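Long-range contacts in type II secretion system protein C (Vibrio cholerae, PDB 2I6V), which is the type II secretion component EpsC, here its periplasmic PDZ domain, and is probably required for export of cholera toxin across the outer membrane: residues Ile3-Arg8 with Pro25-Val30; Leu19-Ser24 with Leu49-Pro54; Glu33-Gln38 with His81-Gln86. One frame throughout, in Å; residues are numbered along the deposited sequence. Where two conformers were deposited one is given.

The three contacts tie the ends and the connections of this PDZ domain to its antiparallel sheet. Contact 1 is largely polar and partly exposed: peptide groups bond directly, and long side chains lie beside and over them near the surface. Contact 3 has no direct hydrogen bond; its branched aliphatic side chains pack inward, and two waters bridge its polar atoms. Contact 2 is the smallest, a tyrosine ring against a leucine of the turn and a threonine methyl against the strand backbone, with one bridging water. Contacts 1 and 3 share helix 29-34 and meet where Tyr-6 packs on Ile-85. Contacts 1 and 2 share the pairing of strands 7-14 and 17-25, but lie on opposite sides of the domain's centre.

Contact 1 of 3, residues Ile3-Arg8 with Pro25-Val30; sequences IFQYVR and PGKDPV
Phe-4 opens the contact with its carbonyl: Phe-4 O accepts Lys-27 N at 3.0 Å, the donor lying in the carbonyl plane with a C=O...N angle of 151°. The edge of the Phe-4 ring meets the aliphatic part of the lysine, CE1 standing 4.3 Å from Lys-27 CD. Gln-5 repeats the backbone pattern one residue on. Its O takes Asp-28 N at 3.0 Å, here from a donor tilted 19° from the carbonyl plane. The Gln-5 side chain, bent at chi2, lies alongside the extended Lys-27 chain and points the same way, so that Gln-5 OE1 rests 3.6 Å from Lys-27 CB. A water joins the two polar ends, accepting from Gln-5 NE2 and, at 2.6 Å, from Lys-27 NZ; NE2 also bonds Glu-2. Long chains with polar tips suit this surface, where the two chains pack side by side and their ends meet a water. Tyr-6 turns the other way into the interior and spends its hydroxyl on Gln-86 O. At Val-7 the backbones come close, Val-7 N being 3.5 Å from Gly-26 CA. The side of Gly-26 that would carry a side chain is filled by the backbone of residues 5-7, which makes glycine the fitting residue. Arg-8 then extends over the second segment: its CD lies 3.4 Å from Pro-25 O, and one face of its guanidinium lies over Gly-26 C. Beyond these pairs Asp-28 takes the N-cap position of helix 29-34, its OD1 accepting Val-30 N at 2.9 Å from above the carboxylate plane. The whole is a helix N-terminus set by a capping aspartate and fastened through two successive peptide N-H groups to the turn that leads into the first strand of the PDZ domain.

Contact 2 of 3, residues Leu19-Ser24 with Leu49-Pro54; sequences LGYRVS and LDLTDP
Tyr-21 and Leu-51 cross obliquely, the tyrosine bringing its CD2 and CE2 carbons to Leu-51 CB. The Tyr-21 side chain starts out toward the turn, and chi1 of -61° sets CG beside the backbone N. Tyr-21 CE2 touches Leu-51 CB at 3.7 Å, and the same carbon lies 3.5 Å from Leu-51 O, which approaches the ring obliquely. A water completes the pairing: it donates to Leu-51 O at 3.0 Å and lies 3.2 Å from Tyr-21 OH. Tyrosine suits the place, giving carbon to the leucine and a hydroxyl to the water.

Thr-52 works with both branches. Its methyl CG2 presses on the strand backbone, 3.7 Å from Gly-20 N, where Leu-19 and Gly-20 together face Val-12 in a classic beta bulge. Its OG1, set between the backbone N and the carbonyl carbon (chi1 71°), bonds Asp-50 OD1 at 2.6 Å. Thr-52 N reaches that same oxygen at 2.9 Å, closing an Asx turn; both donors come from one face of the carboxylate. A type I turn spans Asp-50 to Asp-53, closed by Asp-53 N bonding Asp-50 O.

The turn leads from strand 49-50 into helix 54-62. Leu-51 reaches inward to Met-57 of that helix and to Ala-43 and Leu-46 of strand 42-46, while Tyr-21 joins Ala-43 by backbone hydrogen bonding and lays its side chain on Gln-11 of strand 7-14.

Contact 3 of 3, residues Glu33-Gln38 with His81-Gln86; sequences ESIGLQ and HDVYIQ
Ile-35 and Val-83 cross at about a right angle where, in this PDZ domain, the chain leaves helix 29-34 through a Schellman motif and packs on the last strand, 79-86. Followed outward, Ile-35 meets the strand with all four of its side-chain carbons. CB lies 3.7 Å from Val-83 CG1. From there one branch, CG2, goes to the strand backbone and comes to 3.3 Å from Tyr-84 O. The other, CG1, stands between the backbone N and the carbonyl carbon (chi1 66°) and passes the same valine methyl. CD1 ends the chain in touch with both Val-83 CG1 and Ile-85 CG1, 3.8 Å from the latter. A beta-branched residue fits here because one arm can meet the backbone at Tyr-84 O while the other runs on past Val-83 to Ile-85.

Val-83, with CG1 anti to the backbone N, shares its methyls between two partners. CG1 takes Ile-35, whereas CG2 meets Leu-37 CD2 at 3.6 Å, again with the side chains at about a right angle. Between these two hydrophobic residues sits Gly-36, whose positive phi of 86° suits glycine and carries the chain out of the helix into the loop at Leu-37.

Among the polar atoms, water takes the place of direct bonds. One donates to Ile-35 O at 2.7 Å and accepts from Tyr-84 N at 2.9 Å. Gly-36 O also bonds Arg-76 of the neighbouring strand. A second water donates to both Ile-35 O and Gly-36 O and lies 2.8 Å from His-81 NE2.

Contact 1 of 3, residues Ile3-Arg8 with Pro25-Val30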
loop_
_atom_site.group_PDB
_atom_site.type_symbol
_atom_site.label_atom_id
_atom_site.label_comp_id
_atom_site.label_asym_id
_atom_site.label_seq_id
_atom_site.Cartn_x
_atom_site.Cartn_y
_atom_site.Cartn_z
ATOM N N ILE A 3 -5.806 7.691 -2.316
ATOM C CA ILE A 3 -5.279 6.330 -2.342
ATOM C C ILE A 3 -6.345 5.302 -2.734
ATOM O O ILE A 3 -6.044 4.308 -3.411
ATOM C CB ILE A 3 -4.645 5.950 -0.975
ATOM C CG1 ILE A 3 -3.432 6.846 -0.702
ATOM C CG2 ILE A 3 -4.256 4.483 -0.947
ATOM C CD1 ILE A 3 -2.815 6.631 0.673
ATOM N N PHE A 4 -7.591 5.544 -2.320
ATOM C CA PHE A 4 -8.690 4.608 -2.585
ATOM C C PHE A 4 -8.989 4.372 -4.065
ATOM O O PHE A 4 -9.646 3.392 -4.410
ATOM C CB PHE A 4 -9.969 5.034 -1.839
ATOM C CG PHE A 4 -10.532 6.357 -2.282
ATOM C CD1 PHE A 4 -11.400 6.431 -3.365
ATOM C CD2 PHE A 4 -10.220 7.526 -1.596
ATOM C CE1 PHE A 4 -11.927 7.653 -3.766
ATOM C CE2 PHE A 4 -10.743 8.747 -1.988
ATOM C CZ PHE A 4 -11.593 8.813 -3.076
ATOM N N GLN A 5 -8.510 5.260 -4.933
ATOM C CA GLN A 5 -8.677 5.060 -6.374
ATOM C C GLN A 5 -7.775 3.924 -6.861
ATOM O O GLN A 5 -8.094 3.249 -7.850
ATOM C CB GLN A 5 -8.336 6.343 -7.152
ATOM C CG GLN A 5 -9.173 7.562 -6.780
ATOM C CD GLN A 5 -10.603 7.482 -7.296
ATOM O OE1 GLN A 5 -10.980 6.543 -8.008
ATOM N NE2 GLN A 5 -11.407 8.500 -6.959
ATOM N N TYR A 6 -6.667 3.719 -6.144
ATOM C CA TYR A 6 -5.596 2.806 -6.566
ATOM C C TYR A 6 -5.714 1.444 -5.911
ATOM O O TYR A 6 -5.398 0.432 -6.526
ATOM C CB TYR A 6 -4.216 3.374 -6.191
ATOM C CG TYR A 6 -3.878 4.698 -6.850
ATOM C CD1 TYR A 6 -3.073 4.742 -7.984
ATOM C CD2 TYR A 6 -4.361 5.899 -6.338
ATOM C CE1 TYR A 6 -2.754 5.944 -8.589
ATOM C CE2 TYR A 6 -4.038 7.116 -6.930
ATOM C CZ TYR A 6 -3.239 7.127 -8.062
ATOM O OH TYR A 6 -2.923 8.333 -8.663
ATOM N N VAL A 7 -6.146 1.422 -4.651
ATOM C CA VAL A 7 -6.028 0.207 -3.865
ATOM C C VAL A 7 -6.946 0.229 -2.650
ATOM O O VAL A 7 -7.303 1.302 -2.136
ATOM C CB VAL A 7 -4.551 -0.007 -3.416
ATOM C CG1 VAL A 7 -4.145 1.048 -2.372
ATOM C CG2 VAL A 7 -4.360 -1.409 -2.867
ATOM N N ARG A 8 -7.336 -0.963 -2.204
ATOM C CA ARG A 8 -8.014 -1.125 -0.928
ATOM C C ARG A 8 -7.162 -2.037 -0.060
ATOM O O ARG A 8 -6.514 -2.961 -0.568
ATOM C CB ARG A 8 -9.429 -1.684 -1.120
ATOM C CG ARG A 8 -10.388 -0.607 -1.630
ATOM C CD ARG A 8 -11.757 -1.116 -2.040
ATOM N NE ARG A 8 -12.397 -0.070 -2.834
ATOM C CZ ARG A 8 -13.488 -0.221 -3.574
ATOM N NH1 ARG A 8 -13.958 0.824 -4.248
ATOM N NH2 ARG A 8 -14.120 -1.390 -3.621
ATOM N N PRO A 25 -8.511 -4.700 -5.133
ATOM C CA PRO A 25 -8.648 -3.649 -6.144
ATOM C C PRO A 25 -9.224 -2.346 -5.581
ATOM O O PRO A 25 -10.121 -2.371 -4.734
ATOM C CB PRO A 25 -9.607 -4.270 -7.165
ATOM C CG PRO A 25 -9.375 -5.762 -7.012
ATOM C CD PRO A 25 -9.213 -5.935 -5.516
ATOM N N GLY A 26 -8.683 -1.222 -6.042
ATOM C CA GLY A 26 -9.228 0.071 -5.696
ATOM C C GLY A 26 -10.427 0.410 -6.564
ATOM O O GLY A 26 -10.983 -0.438 -7.284
ATOM N N LYS A 27 -10.824 1.671 -6.517
ATOM C CA LYS A 27 -12.015 2.084 -7.214
ATOM C C LYS A 27 -11.822 2.063 -8.729
ATOM O O LYS A 27 -12.775 1.804 -9.469
ATOM C CB LYS A 27 -12.399 3.484 -6.755
ATOM C CG LYS A 27 -13.766 3.924 -7.212
ATOM C CD LYS A 27 -14.178 5.186 -6.503
ATOM C CE LYS A 27 -15.581 5.571 -6.908
ATOM N NZ LYS A 27 -15.934 6.914 -6.374
ATOM N N ASP A 28 -10.612 2.390 -9.182
ATOM C CA ASP A 28 -10.336 2.529 -10.618
ATOM C C ASP A 28 -9.440 1.402 -11.147
ATOM O O ASP A 28 -8.249 1.349 -10.828
ATOM C CB ASP A 28 -9.690 3.887 -10.888
ATOM C CG ASP A 28 -9.598 4.207 -12.356
ATOM O OD1 ASP A 28 -9.793 3.287 -13.183
ATOM O OD2 ASP A 28 -9.340 5.390 -12.665
ATOM N N PRO A 29 -10.012 0.490 -11.950
ATOM C CA PRO A 29 -9.232 -0.619 -12.505
ATOM C C PRO A 29 -8.033 -0.169 -13.325
ATOM O O PRO A 29 -7.023 -0.878 -13.382
ATOM C CB PRO A 29 -10.241 -1.350 -13.407
ATOM C CG PRO A 29 -11.566 -1.006 -12.837
ATOM C CD PRO A 29 -11.425 0.425 -12.362
ATOM N N VAL A 30 -8.134 0.985 -13.975
ATOM C CA VAL A 30 -7.014 1.467 -14.782
ATOM C C VAL A 30 -5.796 1.705 -13.897
ATOM O O VAL A 30 -4.667 1.375 -14.266
ATOM C CB VAL A 30 -7.374 2.752 -15.552
ATOM C CG1 VAL A 30 -6.114 3.375 -16.186
ATOM C CG2 VAL A 30 -8.408 2.429 -16.625
HETATM O O HOH W 1 -14.269 8.734 -7.175
#

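Contact 2 of 3, residues Leu19-Ser24 with Leu49-Pro54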
loop_
_atom_site.group_PDB
_atom_site.type_symbol
_atom_site.label_atom_id
_atom_site.label_comp_id
_atom_site.label_asym_id
_atom_site.label_seq_id
_atom_site.Cartn_x
_atom_site.Cartn_y
_atom_site.Cartn_z
ATOM N N LEU A 19 0.621 -7.403 10.807
ATOM C CA LEU A 19 1.735 -8.024 10.093
ATOM C C LEU A 19 1.950 -7.414 8.716
ATOM O O LEU A 19 3.046 -7.475 8.164
ATOM C CB LEU A 19 1.484 -9.527 9.914
ATOM C CG LEU A 19 1.288 -10.334 11.197
ATOM C CD1 LEU A 19 1.048 -11.816 10.876
ATOM C CD2 LEU A 19 2.498 -10.145 12.119
ATOM N N GLY A 20 0.881 -6.852 8.159
ATOM C CA GLY A 20 0.888 -6.297 6.804
ATOM C C GLY A 20 -0.550 -6.062 6.388
ATOM O O GLY A 20 -1.467 -6.242 7.199
ATOM N N TYR A 21 -0.754 -5.663 5.132
ATOM C CA TYR A 21 -2.101 -5.395 4.610
ATOM C C TYR A 21 -2.375 -6.151 3.317
ATOM O O TYR A 21 -1.590 -6.079 2.368
ATOM C CB TYR A 21 -2.333 -3.887 4.403
ATOM C CG TYR A 21 -2.216 -3.131 5.696
ATOM C CD1 TYR A 21 -3.349 -2.774 6.416
ATOM C CD2 TYR A 21 -0.973 -2.818 6.219
ATOM C CE1 TYR A 21 -3.243 -2.110 7.625
ATOM C CE2 TYR A 21 -0.849 -2.149 7.429
ATOM C CZ TYR A 21 -1.990 -1.799 8.125
ATOM O OH TYR A 21 -1.857 -1.138 9.328
ATOM N N ARG A 22 -3.476 -6.893 3.295
ATOM C CA ARG A 22 -3.908 -7.550 2.072
ATOM C C ARG A 22 -4.383 -6.496 1.092
ATOM O O ARG A 22 -5.160 -5.607 1.440
ATOM C CB ARG A 22 -5.071 -8.500 2.342
ATOM C CG ARG A 22 -5.365 -9.432 1.179
ATOM C CD ARG A 22 -6.724 -10.109 1.367
ATOM N NE ARG A 22 -7.025 -11.064 0.296
ATOM C CZ ARG A 22 -7.440 -10.722 -0.924
ATOM N NH1 ARG A 22 -7.586 -9.432 -1.247
ATOM N NH2 ARG A 22 -7.679 -11.668 -1.828
ATOM N N VAL A 23 -3.925 -6.626 -0.145
ATOM C CA VAL A 23 -4.317 -5.730 -1.222
ATOM C C VAL A 23 -5.558 -6.233 -1.967
ATOM O O VAL A 23 -5.624 -7.406 -2.356
ATOM C CB VAL A 23 -3.164 -5.626 -2.249
ATOM C CG1 VAL A 23 -3.633 -5.030 -3.559
ATOM C CG2 VAL A 23 -1.980 -4.851 -1.667
ATOM N N SER A 24 -6.523 -5.332 -2.171
ATOM C CA SER A 24 -7.699 -5.583 -3.010
ATOM C C SER A 24 -7.789 -4.463 -4.039
ATOM O O SER A 24 -7.217 -3.397 -3.850
ATOM C CB SER A 24 -8.991 -5.607 -2.177
ATOM O OG SER A 24 -9.010 -6.704 -1.263
ATOM N N LEU A 49 8.875 2.730 4.289
ATOM C CA LEU A 49 8.548 2.785 5.697
ATOM C C LEU A 49 7.544 1.679 6.024
ATOM O O LEU A 49 6.702 1.315 5.201
ATOM C CB LEU A 49 7.965 4.150 6.050
ATOM C CG LEU A 49 8.926 5.340 5.892
ATOM C CD1 LEU A 49 8.164 6.635 5.682
ATOM C CD2 LEU A 49 9.855 5.435 7.098
ATOM N N ASP A 50 7.630 1.161 7.243
ATOM C CA ASP A 50 6.844 -0.007 7.639
ATOM C C ASP A 50 5.367 0.365 7.814
ATOM O O ASP A 50 5.031 1.189 8.654
ATOM C CB ASP A 50 7.452 -0.564 8.932
ATOM C CG ASP A 50 6.873 -1.910 9.346
ATOM O OD1 ASP A 50 5.728 -2.252 8.963
ATOM O OD2 ASP A 50 7.588 -2.613 10.093
ATOM N N LEU A 51 4.484 -0.247 7.017
ATOM C CA LEU A 51 3.045 0.044 7.081
ATOM C C LEU A 51 2.438 -0.264 8.446
ATOM O O LEU A 51 1.362 0.255 8.790
ATOM C CB LEU A 51 2.276 -0.760 6.016
ATOM C CG LEU A 51 2.102 -0.132 4.627
ATOM C CD1 LEU A 51 1.626 -1.171 3.606
ATOM C CD2 LEU A 51 1.150 1.058 4.651
ATOM N N THR A 52 3.119 -1.116 9.208
ATOM C CA THR A 52 2.593 -1.585 10.495
ATOM C C THR A 52 2.999 -0.688 11.661
ATOM O O THR A 52 2.705 -0.998 12.819
ATOM C CB THR A 52 3.016 -3.038 10.800
ATOM O OG1 THR A 52 4.419 -3.087 11.103
ATOM C CG2 THR A 52 2.697 -3.951 9.602
ATOM N N ASP A 53 3.677 0.415 11.355
ATOM C CA ASP A 53 3.996 1.433 12.357
ATOM C C ASP A 53 2.974 2.566 12.251
ATOM O O ASP A 53 3.122 3.457 11.404
ATOM C CB ASP A 53 5.395 2.011 12.114
ATOM C CG ASP A 53 6.509 1.079 12.530
ATOM O OD1 ASP A 53 6.324 0.269 13.462
ATOM O OD2 ASP A 53 7.589 1.173 11.915
ATOM N N PRO A 54 1.936 2.553 13.105
ATOM C CA PRO A 54 0.840 3.504 12.910
ATOM C C PRO A 54 1.236 4.967 13.078
ATOM O O PRO A 54 0.701 5.825 12.378
ATOM C CB PRO A 54 -0.180 3.097 13.976
ATOM C CG PRO A 54 0.627 2.412 15.030
ATOM C CD PRO A 54 1.709 1.679 14.267
HETATM O O HOH W 2 -0.516 1.276 10.862
#

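Contact 3 of 3, residues Glu33-Gln38 with His81-Gln86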
loop_
_atom_site.group_PDB
_atom_site.type_symbol
_atom_site.label_atom_id
_atom_site.label_comp_id
_atom_site.label_asym_id
_atom_site.label_seq_id
_atom_site.Cartn_x
_atom_site.Cartn_y
_atom_site.Cartn_z
ATOM N N GLU A 33 -4.523 -1.869 -12.319
ATOM C CA GLU A 33 -3.838 -2.708 -13.295
ATOM C C GLU A 33 -2.574 -2.062 -13.854
ATOM O O GLU A 33 -1.560 -2.742 -14.037
ATOM C CB GLU A 33 -4.782 -3.100 -14.430
ATOM C CG GLU A 33 -5.995 -3.913 -13.948
ATOM C CD GLU A 33 -5.627 -5.312 -13.451
ATOM O OE1 GLU A 33 -4.616 -5.879 -13.928
ATOM O OE2 GLU A 33 -6.357 -5.843 -12.595
ATOM N N SER A 34 -2.629 -0.761 -14.128
ATOM C CA SER A 34 -1.472 -0.079 -14.731
ATOM C C SER A 34 -0.254 -0.061 -13.796
ATOM O O SER A 34 0.885 -0.040 -14.263
ATOM C CB SER A 34 -1.822 1.324 -15.237
ATOM O OG SER A 34 -2.135 2.223 -14.189
ATOM N N ILE A 35 -0.484 -0.110 -12.484
ATOM C CA ILE A 35 0.642 -0.120 -11.538
ATOM C C ILE A 35 1.115 -1.533 -11.212
ATOM O O ILE A 35 2.149 -1.714 -10.573
ATOM C CB ILE A 35 0.348 0.669 -10.226
ATOM C CG1 ILE A 35 -0.744 -0.009 -9.406
ATOM C CG2 ILE A 35 -0.029 2.146 -10.496
ATOM C CD1 ILE A 35 -1.110 0.787 -8.169
ATOM N N GLY A 36 0.355 -2.529 -11.662
ATOM C CA GLY A 36 0.782 -3.916 -11.583
ATOM C C GLY A 36 0.459 -4.609 -10.280
ATOM O O GLY A 36 1.140 -5.560 -9.907
ATOM N N LEU A 37 -0.575 -4.149 -9.587
ATOM C CA LEU A 37 -1.018 -4.855 -8.385
ATOM C C LEU A 37 -1.890 -6.046 -8.750
ATOM O O LEU A 37 -2.471 -6.104 -9.841
ATOM C CB LEU A 37 -1.801 -3.917 -7.464
ATOM C CG LEU A 37 -0.977 -2.917 -6.659
ATOM C CD1 LEU A 37 -1.906 -1.979 -5.903
ATOM C CD2 LEU A 37 -0.065 -3.667 -5.697
ATOM N N GLN A 38 -1.980 -7.001 -7.828
ATOM C CA GLN A 38 -2.842 -8.155 -7.993
ATOM C C GLN A 38 -3.590 -8.378 -6.692
ATOM O O GLN A 38 -3.029 -8.180 -5.609
ATOM C CB GLN A 38 -2.024 -9.394 -8.369
ATOM C CG GLN A 38 -1.347 -9.247 -9.720
ATOM C CD GLN A 38 -0.630 -10.506 -10.166
ATOM O OE1 GLN A 38 -0.681 -11.536 -9.494
ATOM N NE2 GLN A 38 0.054 -10.424 -11.306
ATOM N N HIS A 81 8.432 -6.766 -4.385
ATOM C CA HIS A 81 8.782 -5.741 -5.351
ATOM C C HIS A 81 8.026 -4.455 -5.063
ATOM O O HIS A 81 7.065 -4.444 -4.287
ATOM C CB HIS A 81 8.528 -6.205 -6.782
ATOM C CG HIS A 81 7.084 -6.195 -7.173
ATOM N ND1 HIS A 81 6.234 -7.244 -6.902
ATOM C CD2 HIS A 81 6.346 -5.273 -7.835
ATOM C CE1 HIS A 81 5.030 -6.965 -7.371
ATOM N NE2 HIS A 81 5.071 -5.774 -7.941
ATOM N N ASP A 82 8.471 -3.375 -5.696
ATOM C CA ASP A 82 7.879 -2.070 -5.459
ATOM C C ASP A 82 6.914 -1.702 -6.574
ATOM O O ASP A 82 7.210 -1.895 -7.762
ATOM C CB ASP A 82 8.968 -1.006 -5.337
ATOM C CG ASP A 82 9.700 -1.080 -4.011
ATOM O OD1 ASP A 82 9.268 -1.866 -3.136
ATOM O OD2 ASP A 82 10.707 -0.361 -3.845
ATOM N N VAL A 83 5.757 -1.196 -6.162
ATOM C CA VAL A 83 4.724 -0.718 -7.054
ATOM C C VAL A 83 4.770 0.800 -7.005
ATOM O O VAL A 83 4.806 1.402 -5.932
ATOM C CB VAL A 83 3.355 -1.221 -6.581
ATOM C CG1 VAL A 83 2.242 -0.536 -7.331
ATOM C CG2 VAL A 83 3.275 -2.746 -6.750
ATOM N N TYR A 84 4.806 1.418 -8.177
ATOM C CA TYR A 84 4.933 2.855 -8.246
ATOM C C TYR A 84 3.592 3.511 -8.521
ATOM O O TYR A 84 2.959 3.276 -9.553
ATOM C CB TYR A 84 5.991 3.234 -9.276
ATOM C CG TYR A 84 7.313 2.571 -8.964
ATOM C CD1 TYR A 84 8.106 3.032 -7.919
ATOM C CD2 TYR A 84 7.749 1.465 -9.683
ATOM C CE1 TYR A 84 9.311 2.423 -7.611
ATOM C CE2 TYR A 84 8.954 0.848 -9.386
ATOM C CZ TYR A 84 9.730 1.333 -8.349
ATOM O OH TYR A 84 10.928 0.729 -8.046
ATOM N N ILE A 85 3.153 4.302 -7.554
ATOM C CA ILE A 85 1.905 5.028 -7.644
ATOM C C ILE A 85 2.174 6.478 -8.056
ATOM O O ILE A 85 2.925 7.192 -7.392
ATOM C CB ILE A 85 1.160 4.958 -6.289
ATOM C CG1 ILE A 85 0.546 3.565 -6.100
ATOM C CG2 ILE A 85 0.095 6.044 -6.186
ATOM C CD1 ILE A 85 0.097 3.282 -4.676
ATOM N N GLN A 86 1.574 6.895 -9.167
ATOM C CA GLN A 86 1.736 8.247 -9.681
ATOM C C GLN A 86 0.496 9.055 -9.320
ATOM O O GLN A 86 -0.607 8.670 -9.691
ATOM C CB GLN A 86 1.862 8.206 -11.206
ATOM C CG GLN A 86 2.022 9.569 -11.841
ATOM C CD GLN A 86 3.329 10.226 -11.420
ATOM O OE1 GLN A 86 4.418 9.732 -11.744
ATOM N NE2 GLN A 86 3.228 11.327 -10.690
HETATM O O HOH W 3 4.455 -0.220 -10.593
HETATM O O HOH W 4 3.808 -4.183 -9.939
#